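Local coordinates for putative acyl-[acyl-carrier-protein]--UDP-N-acetylglucosamine O-acyltransferase (Bacteroides fragilis, PDB 4R36) that probably transfers an acyl chain from acyl carrier protein to UDP-N-acetylglucosamine, as a trimeric left-handed beta-helix enzyme of the LpxA family, at residues Ala168-His173 / Val182-Gly187; Cys188-Asp193 / Glu203-Ser208. All blocks are in the same frame, centred on the assembly; numbering follows the deposited sequence.

Contact 1 of 2, residues Ala168-His173 / Val182-Gly187; sequences ANVLMH and VMIQGG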
ATOM      1  N   ALA A 168      -3.886  -8.054   4.832  1.00 15.32           N
ATOM      2  CA  ALA A 168      -3.380  -6.839   4.267  1.00 15.14           C
ATOM      3  C   ALA A 168      -2.213  -7.062   3.368  1.00 15.68           C
ATOM      4  O   ALA A 168      -1.434  -8.046   3.527  1.00 15.86           O
ATOM      5  CB  ALA A 168      -2.967  -5.905   5.404  1.00 16.57           C
ATOM      6  N   ASN A 169      -2.045  -6.131   2.438  1.00 15.54           N
ATOM      7  CA  ASN A 169      -0.930  -6.141   1.495  1.00 15.88           C
ATOM      8  C   ASN A 169      -0.729  -7.425   0.731  1.00 17.40           C
ATOM      9  O   ASN A 169       0.389  -7.783   0.405  1.00 18.84           O
ATOM     10  CB  ASN A 169       0.379  -5.787   2.225  1.00 18.63           C
ATOM     11  CG  ASN A 169       0.518  -4.278   2.425  1.00 26.13           C
ATOM     12  OD1 ASN A 169      -0.383  -3.535   2.086  1.00 28.04           O
ATOM     13  ND2 ASN A 169       1.600  -3.852   2.984  1.00 28.09           N
ATOM     14  N   VAL A 170      -1.811  -8.082   0.381  1.00 16.22           N
ATOM     15  CA  VAL A 170      -1.754  -9.290  -0.429  1.00 15.85           C
ATOM     16  C   VAL A 170      -1.752  -8.931  -1.912  1.00 15.01           C
ATOM     17  O   VAL A 170      -2.477  -7.942  -2.354  1.00 14.94           O
ATOM     18  CB  VAL A 170      -2.902 -10.261  -0.088  1.00 15.25           C
ATOM     19  CG1 VAL A 170      -3.053 -11.356  -1.136  1.00 16.23           C
ATOM     20  CG2 VAL A 170      -2.636 -10.879   1.293  1.00 16.04           C
ATOM     21  N   LEU A 171      -0.968  -9.654  -2.682  1.00 14.21           N
ATOM     22  CA  LEU A 171      -0.910  -9.425  -4.168  1.00 15.10           C
ATOM     23  C   LEU A 171      -1.393 -10.645  -4.863  1.00 18.61           C
ATOM     24  O   LEU A 171      -0.834 -11.750  -4.695  1.00 16.51           O
ATOM     25  CB  LEU A 171       0.500  -9.125  -4.654  1.00 16.77           C
ATOM     26  CG  LEU A 171       1.154  -7.888  -4.045  1.00 19.46           C
ATOM     27  CD1 LEU A 171       2.584  -7.734  -4.565  1.00 21.63           C
ATOM     28  CD2 LEU A 171       0.264  -6.680  -4.466  1.00 21.52           C
ATOM     29  N   MET A 172      -2.501 -10.450  -5.579  1.00 19.10           N
ATOM     30  CA  MET A 172      -3.240 -11.505  -6.254  1.00 23.61           C
ATOM     31  C   MET A 172      -3.047 -11.221  -7.722  1.00 25.39           C
ATOM     32  O   MET A 172      -3.541 -10.207  -8.226  1.00 23.42           O
ATOM     33  CB  MET A 172      -4.733 -11.387  -5.897  1.00 24.70           C
ATOM     34  CG  MET A 172      -5.559 -12.313  -6.698  1.00 25.98           C
ATOM     35  SD  MET A 172      -7.164 -12.645  -6.017  1.00 26.11           S
ATOM     36  CE  MET A 172      -7.615 -14.086  -6.981  1.00 29.62           C
ATOM     37  N   HIS A 173      -2.285 -12.069  -8.371  1.00 22.08           N
ATOM     38  CA  HIS A 173      -2.011 -11.947  -9.757  1.00 22.58           C
ATOM     39  C   HIS A 173      -3.243 -12.082 -10.695  1.00 18.75           C
ATOM     40  O   HIS A 173      -4.202 -12.784 -10.379  1.00 17.63           O
ATOM     41  CB  HIS A 173      -1.056 -13.063 -10.090  1.00 24.58           C
ATOM     42  CG  HIS A 173      -0.262 -12.827 -11.310  1.00 27.31           C
ATOM     43  ND1 HIS A 173      -0.577 -13.375 -12.528  1.00 32.64           N
ATOM     44  CD2 HIS A 173       0.887 -12.128 -11.493  1.00 33.77           C
ATOM     45  CE1 HIS A 173       0.313 -13.001 -13.432  1.00 28.47           C
ATOM     46  NE2 HIS A 173       1.211 -12.249 -12.826  1.00 36.07           N
ATOM     47  N   VAL A 182     -11.072 -19.388   2.689  1.00 19.49           N
ATOM     48  CA  VAL A 182      -9.622 -19.355   2.725  1.00 21.88           C
ATOM     49  C   VAL A 182      -9.242 -18.244   3.663  1.00 23.42           C
ATOM     50  O   VAL A 182     -10.002 -17.250   3.816  1.00 26.23           O
ATOM     51  CB  VAL A 182      -9.165 -19.048   1.313  1.00 23.47           C
ATOM     52  CG1 VAL A 182      -7.820 -18.403   1.217  1.00 26.05           C
ATOM     53  CG2 VAL A 182      -9.259 -20.263   0.376  1.00 20.63           C
ATOM     54  N   MET A 183      -8.104 -18.388   4.312  1.00 20.45           N
ATOM     55  CA  MET A 183      -7.473 -17.274   4.937  1.00 20.16           C
ATOM     56  C   MET A 183      -6.110 -17.105   4.308  1.00 19.49           C
ATOM     57  O   MET A 183      -5.256 -18.014   4.345  1.00 16.46           O
ATOM     58  CB  MET A 183      -7.361 -17.497   6.392  1.00 21.39           C
ATOM     59  CG  MET A 183      -7.066 -16.178   7.049  1.00 30.90           C
ATOM     60  SD  MET A 183      -5.336 -16.265   7.391  1.00 40.89           S
ATOM     61  CE  MET A 183      -5.263 -14.510   7.864  1.00 40.82           C
ATOM     62  N   ILE A 184      -5.868 -15.912   3.764  1.00 17.35           N
ATOM     63  CA  ILE A 184      -4.564 -15.626   3.149  1.00 16.55           C
ATOM     64  C   ILE A 184      -3.844 -14.672   4.093  1.00 17.79           C
ATOM     65  O   ILE A 184      -4.358 -13.572   4.423  1.00 15.21           O
ATOM     66  CB  ILE A 184      -4.714 -14.980   1.775  1.00 16.93           C
ATOM     67  CG1 ILE A 184      -5.620 -15.851   0.902  1.00 17.32           C
ATOM     68  CG2 ILE A 184      -3.345 -14.783   1.168  1.00 16.74           C
ATOM     69  CD1 ILE A 184      -5.823 -15.303  -0.523  1.00 19.99           C
ATOM     70  N   GLN A 185      -2.625 -15.027   4.439  1.00 14.47           N
ATOM     71  CA  GLN A 185      -1.884 -14.261   5.416  1.00 17.41           C
ATOM     72  C   GLN A 185      -1.282 -12.987   4.817  1.00 15.49           C
ATOM     73  O   GLN A 185      -1.068 -12.877   3.632  1.00 14.98           O
ATOM     74  CB  GLN A 185      -0.787 -15.144   6.024  1.00 19.75           C
ATOM     75  CG  GLN A 185      -1.489 -16.234   6.902  1.00 23.14           C
ATOM     76  CD  GLN A 185      -0.498 -17.107   7.700  1.00 26.88           C
ATOM     77  OE1 GLN A 185       0.681 -17.185   7.379  1.00 26.87           O
ATOM     78  NE2 GLN A 185      -0.999 -17.742   8.749  1.00 28.57           N
ATOM     79  N   GLY A 186      -1.044 -12.021   5.701  1.00 14.26           N
ATOM     80  CA  GLY A 186      -0.665 -10.666   5.280  1.00 15.05           C
ATOM     81  C   GLY A 186       0.639 -10.588   4.573  1.00 14.65           C
ATOM     82  O   GLY A 186       1.611 -11.259   4.938  1.00 17.09           O
ATOM     83  N   GLY A 187       0.666  -9.840   3.490  1.00 14.82           N
ATOM     84  CA  GLY A 187       1.883  -9.722   2.720  1.00 15.23           C
ATOM     85  C   GLY A 187       2.189 -10.819   1.745  1.00 16.91           C
ATOM     86  O   GLY A 187       3.209 -10.723   1.007  1.00 16.78           O
TER
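Ala168 and Gly187 join two successive coils of the left-handed beta helix at one of its turns, by a backbone hydrogen bond with apolar packing beside it. The segments carry strands of two different faces. Residues 168-173 lead from the turn into strand 171-172. Residues 182-187 include strand 183-184 and then enter the next turn. Equivalent turns therefore lie one above the other, with Ala168 facing Gly186 and Asn169 facing Gly187. Gly187 N donates to Ala168 O at 2.8 Å, nearly along the C=O axis. The same oxygen also receives a CA-H...O contact from Gly186 CA at 3.2 Å. Gly187 has a positive phi of 82°. A CB at these backbone angles would press on the carbonyl oxygen of Gly186, which favours a residue without a side chain here. Asn169 also has a positive phi, so both coils turn the corner with this backbone shape. The Asn169 amide turns from 182-187, and the side chain packs on Ser151 of the preceding coil and on Leu171 of the second subunit. The turn thus reaches the trimer interface, where Gly186 O accepts a bond from Arg189 of that subunit. In the interior of the beta helix, Val170 and Ile184 meet at about a right angle. Phe190 touches both of them from the next strand. The Ile184 CG2 methyl lies anti to its own backbone N and meets both methyls of Val170, CG2 at 4.0 Å and CG1 at 4.1 Å. Val170 CG2 also rests 3.5 Å from Gln185 O.

Contact 2 of 2, residues Cys188-Asp193 / Glu203-Ser208; sequences CRFSKD and EPIAYS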
ATOM      1  N   CYS A 188       1.345 -11.863   1.696  1.00 15.34           N
ATOM      2  CA  CYS A 188       1.569 -12.919   0.705  1.00 16.84           C
ATOM      3  C   CYS A 188       1.252 -12.521  -0.705  1.00 17.23           C
ATOM      4  O   CYS A 188       0.433 -11.608  -0.954  1.00 17.92           O
ATOM      5  CB  CYS A 188       0.794 -14.199   1.099  1.00 15.73           C
ATOM      6  SG  CYS A 188       1.420 -14.854   2.680  1.00 18.42           S
ATOM      7  N   ARG A 189       1.874 -13.213  -1.655  1.00 16.28           N
ATOM      8  CA  ARG A 189       1.615 -12.987  -3.039  1.00 15.56           C
ATOM      9  C   ARG A 189       1.482 -14.311  -3.729  1.00 16.46           C
ATOM     10  O   ARG A 189       2.160 -15.280  -3.357  1.00 16.26           O
ATOM     11  CB  ARG A 189       2.728 -12.169  -3.694  1.00 17.16           C
ATOM     12  CG  ARG A 189       4.109 -12.783  -3.472  1.00 19.01           C
ATOM     13  CD  ARG A 189       5.251 -11.867  -3.981  1.00 23.23           C
ATOM     14  NE  ARG A 189       6.556 -12.402  -3.609  1.00 23.84           N
ATOM     15  CZ  ARG A 189       7.708 -11.786  -3.740  1.00 24.94           C
ATOM     16  NH1 ARG A 189       7.772 -10.567  -4.253  1.00 25.77           N
ATOM     17  NH2 ARG A 189       8.822 -12.435  -3.431  1.00 24.31           N
ATOM     18  N   PHE A 190       0.687 -14.349  -4.808  1.00 15.38           N
ATOM     19  CA  PHE A 190       0.471 -15.621  -5.451  1.00 16.44           C
ATOM     20  C   PHE A 190       0.041 -15.455  -6.885  1.00 17.27           C
ATOM     21  O   PHE A 190      -0.603 -14.419  -7.227  1.00 15.94           O
ATOM     22  CB  PHE A 190      -0.571 -16.465  -4.716  1.00 15.90           C
ATOM     23  CG  PHE A 190      -1.915 -15.812  -4.569  1.00 14.30           C
ATOM     24  CD1 PHE A 190      -2.170 -14.909  -3.561  1.00 14.97           C
ATOM     25  CD2 PHE A 190      -2.979 -16.221  -5.358  1.00 14.84           C
ATOM     26  CE1 PHE A 190      -3.467 -14.314  -3.412  1.00 14.25           C
ATOM     27  CE2 PHE A 190      -4.272 -15.691  -5.212  1.00 15.11           C
ATOM     28  CZ  PHE A 190      -4.526 -14.711  -4.226  1.00 15.16           C
ATOM     29  N   SER A 191       0.392 -16.438  -7.712  1.00 14.08           N
ATOM     30  CA  SER A 191      -0.043 -16.420  -9.117  1.00 17.38           C
ATOM     31  C   SER A 191      -0.638 -17.766  -9.576  1.00 17.70           C
ATOM     32  O   SER A 191      -0.717 -18.068 -10.789  1.00 17.69           O
ATOM     33  CB  SER A 191       1.127 -16.028  -9.982  1.00 22.03           C
ATOM     34  OG  SER A 191       2.131 -16.995  -9.729  1.00 27.71           O
ATOM     35  N   LYS A 192      -1.121 -18.538  -8.608  1.00 16.36           N
ATOM     36  CA  LYS A 192      -1.896 -19.746  -8.837  1.00 17.40           C
ATOM     37  C   LYS A 192      -3.167 -19.645  -8.058  1.00 19.62           C
ATOM     38  O   LYS A 192      -3.309 -18.716  -7.274  1.00 19.01           O
ATOM     39  CB  LYS A 192      -1.047 -20.936  -8.425  1.00 18.72           C
ATOM     40  CG  LYS A 192       0.170 -21.043  -9.360  1.00 22.87           C
ATOM     41  CD  LYS A 192       0.487 -22.440  -9.803  1.00 29.06           C
ATOM     42  CE  LYS A 192       1.776 -22.591 -10.602  1.00 32.11           C
ATOM     43  NZ  LYS A 192       1.959 -21.476 -11.551  1.00 34.00           N
ATOM     44  N   ASP A 193      -4.076 -20.594  -8.244  1.00 16.14           N
ATOM     45  CA  ASP A 193      -5.317 -20.580  -7.539  1.00 17.12           C
ATOM     46  C   ASP A 193      -5.150 -21.093  -6.079  1.00 17.63           C
ATOM     47  O   ASP A 193      -4.289 -21.968  -5.756  1.00 17.64           O
ATOM     48  CB  ASP A 193      -6.345 -21.418  -8.299  1.00 18.36           C
ATOM     49  CG  ASP A 193      -6.664 -20.872  -9.687  1.00 18.78           C
ATOM     50  OD1 ASP A 193      -6.591 -19.660  -9.951  1.00 19.64           O
ATOM     51  OD2 ASP A 193      -6.939 -21.706 -10.596  1.00 20.08           O
ATOM     52  N   GLU A 203       6.440 -17.089   2.431  1.00 15.30           N
ATOM     53  CA  GLU A 203       7.031 -16.768   1.149  1.00 17.06           C
ATOM     54  C   GLU A 203       8.076 -17.823   0.750  1.00 17.14           C
ATOM     55  O   GLU A 203       8.977 -18.067   1.545  1.00 17.53           O
ATOM     56  CB  GLU A 203       7.788 -15.429   1.297  1.00 19.32           C
ATOM     57  CG  GLU A 203       8.669 -15.022   0.114  1.00 22.57           C
ATOM     58  CD  GLU A 203       7.938 -14.879  -1.206  1.00 25.56           C
ATOM     59  OE1 GLU A 203       6.740 -14.573  -1.206  1.00 29.02           O
ATOM     60  OE2 GLU A 203       8.582 -15.073  -2.280  1.00 26.23           O
ATOM     61  N   PRO A 204       7.998 -18.382  -0.439  1.00 18.05           N
ATOM     62  CA  PRO A 204       6.830 -18.310  -1.336  1.00 17.00           C
ATOM     63  C   PRO A 204       5.562 -18.858  -0.658  1.00 17.63           C
ATOM     64  O   PRO A 204       5.648 -19.627   0.287  1.00 14.56           O
ATOM     65  CB  PRO A 204       7.210 -19.211  -2.528  1.00 19.53           C
ATOM     66  CG  PRO A 204       8.690 -19.479  -2.365  1.00 18.99           C
ATOM     67  CD  PRO A 204       9.020 -19.371  -0.913  1.00 18.10           C
ATOM     68  N   ILE A 205       4.403 -18.447  -1.156  1.00 15.99           N
ATOM     69  CA  ILE A 205       3.148 -18.846  -0.540  1.00 15.84           C
ATOM     70  C   ILE A 205       2.994 -20.383  -0.496  1.00 17.56           C
ATOM     71  O   ILE A 205       3.502 -21.068  -1.397  1.00 16.04           O
ATOM     72  CB  ILE A 205       1.956 -18.177  -1.296  1.00 15.86           C
ATOM     73  CG1 ILE A 205       0.763 -18.085  -0.361  1.00 18.74           C
ATOM     74  CG2 ILE A 205       1.649 -18.853  -2.629  1.00 17.26           C
ATOM     75  CD1 ILE A 205      -0.399 -17.266  -0.907  1.00 19.60           C
ATOM     76  N   ALA A 206       2.265 -20.881   0.481  1.00 17.01           N
ATOM     77  CA  ALA A 206       2.136 -22.327   0.696  1.00 17.16           C
ATOM     78  C   ALA A 206       0.923 -22.644   1.453  1.00 16.86           C
ATOM     79  O   ALA A 206       0.541 -21.925   2.425  1.00 16.08           O
ATOM     80  CB  ALA A 206       3.341 -22.843   1.469  1.00 18.88           C
ATOM     81  N   TYR A 207       0.355 -23.804   1.122  1.00 15.13           N
ATOM     82  CA  TYR A 207      -0.640 -24.413   1.976  1.00 14.37           C
ATOM     83  C   TYR A 207      -0.133 -24.589   3.372  1.00 15.61           C
ATOM     84  O   TYR A 207       0.952 -25.086   3.534  1.00 16.41           O
ATOM     85  CB  TYR A 207      -1.003 -25.780   1.383  1.00 16.12           C
ATOM     86  CG  TYR A 207      -1.732 -26.642   2.331  1.00 16.19           C
ATOM     87  CD1 TYR A 207      -3.067 -26.443   2.592  1.00 17.72           C
ATOM     88  CD2 TYR A 207      -1.074 -27.666   3.005  1.00 19.22           C
ATOM     89  CE1 TYR A 207      -3.762 -27.265   3.462  1.00 19.99           C
ATOM     90  CE2 TYR A 207      -1.779 -28.496   3.908  1.00 22.93           C
ATOM     91  CZ  TYR A 207      -3.114 -28.275   4.127  1.00 20.79           C
ATOM     92  OH  TYR A 207      -3.802 -29.055   5.026  1.00 20.37           O
ATOM     93  N   SER A 208      -0.860 -24.108   4.376  1.00 15.77           N
ATOM     94  CA  SER A 208      -0.376 -23.994   5.760  1.00 17.50           C
ATOM     95  C   SER A 208      -1.425 -24.552   6.706  1.00 16.69           C
ATOM     96  O   SER A 208      -1.609 -24.019   7.798  1.00 19.12           O
ATOM     97  CB  SER A 208      -0.084 -22.537   6.072  1.00 17.92           C
ATOM     98  OG  SER A 208       0.966 -22.051   5.232  1.00 18.07           O
TER
HETATM   99  O   HOH W   1       3.986 -14.990  -0.395  1.00 14.76           O
HETATM  100  O   HOH W   2       4.487 -16.646  -3.382  1.00 16.11           O
HETATM  101  O   HOH W   3       6.871 -15.519  -4.268  1.00 24.07           O
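Ile205 packs its side chain against Cys188 and Phe190, and this is the closely packed, apolar part of the contact. Its CD1 methyl lies 3.9 Å from Cys188 CB and touches Phe190 CB as well. CG1 runs anti to the backbone N (chi1 -156°), which carries CD1 to these two residues. The other branch, CG2, sits 3.9 Å from Phe190 CB. Ile205 CB meets the backbone at Arg189 O, 3.6 Å away. Ala200 and Ile274 also touch Ile205. This packing lies at the C-terminal end of the left-handed beta helix. Strand 189-190 is the last strand of its parallel sheet, and 203-208 leads from a cis peptide bond before Pro204 into strand 206-210, which runs antiparallel to strand 198-201. The other side of the contact is polar and holds water. Here Arg189 grips Glu203 side-on in a salt bridge, using NE and NH2, one for each carboxylate oxygen. Arg189 NH2 to Glu203 OE2 is the shorter and straighter bond, 2.9 Å and 172°, and it lies in the guanidinium plane. The NE bond to Glu203 OE1 is longer, 3.2 Å, and less straight, with OE1 tilted out of the guanidinium plane. The two flat groups are turned 72° apart, so both oxygens are met from above the carboxylate plane. The Glu203 chain bends at chi2, which brings the carboxylate to the arginine. Arg189 NH1 bonds to Gly186 O of the third subunit, which ties the pair to the trimer interface. Three waters fill in between the segments. Water 1 joins Arg189 N to Glu203 OE1, and water 3 donates to Glu203 OE2. Water 2 bridges the two backbones: it donates to Arg189 O at 2.7 Å and accepts from Ile205 N at 2.9 Å.

In the fold
The two contacts come in series along the chain, and their centres are 8 Å apart. Contact 1 ends at Gly187 and contact 2 begins at Cys188, so strands 183-184 and 189-190 follow each other round one corner. Strands 171-172 and 189-190 are parallel neighbours in one sheet. They are probably hydrogen bonded through Leu171 N to Cys188 O and Leu171 O to Phe190 N, both 3.0 Å. Met172 CG packs on Phe190 CZ in the interior, between neighbouring coils. Contact 1 thus stacks regular coils, while contact 2 joins the last strand of that sheet to the chain leading into the C-terminal helices. Both touch the second subunit, so this end of the helix also contributes to the trimer.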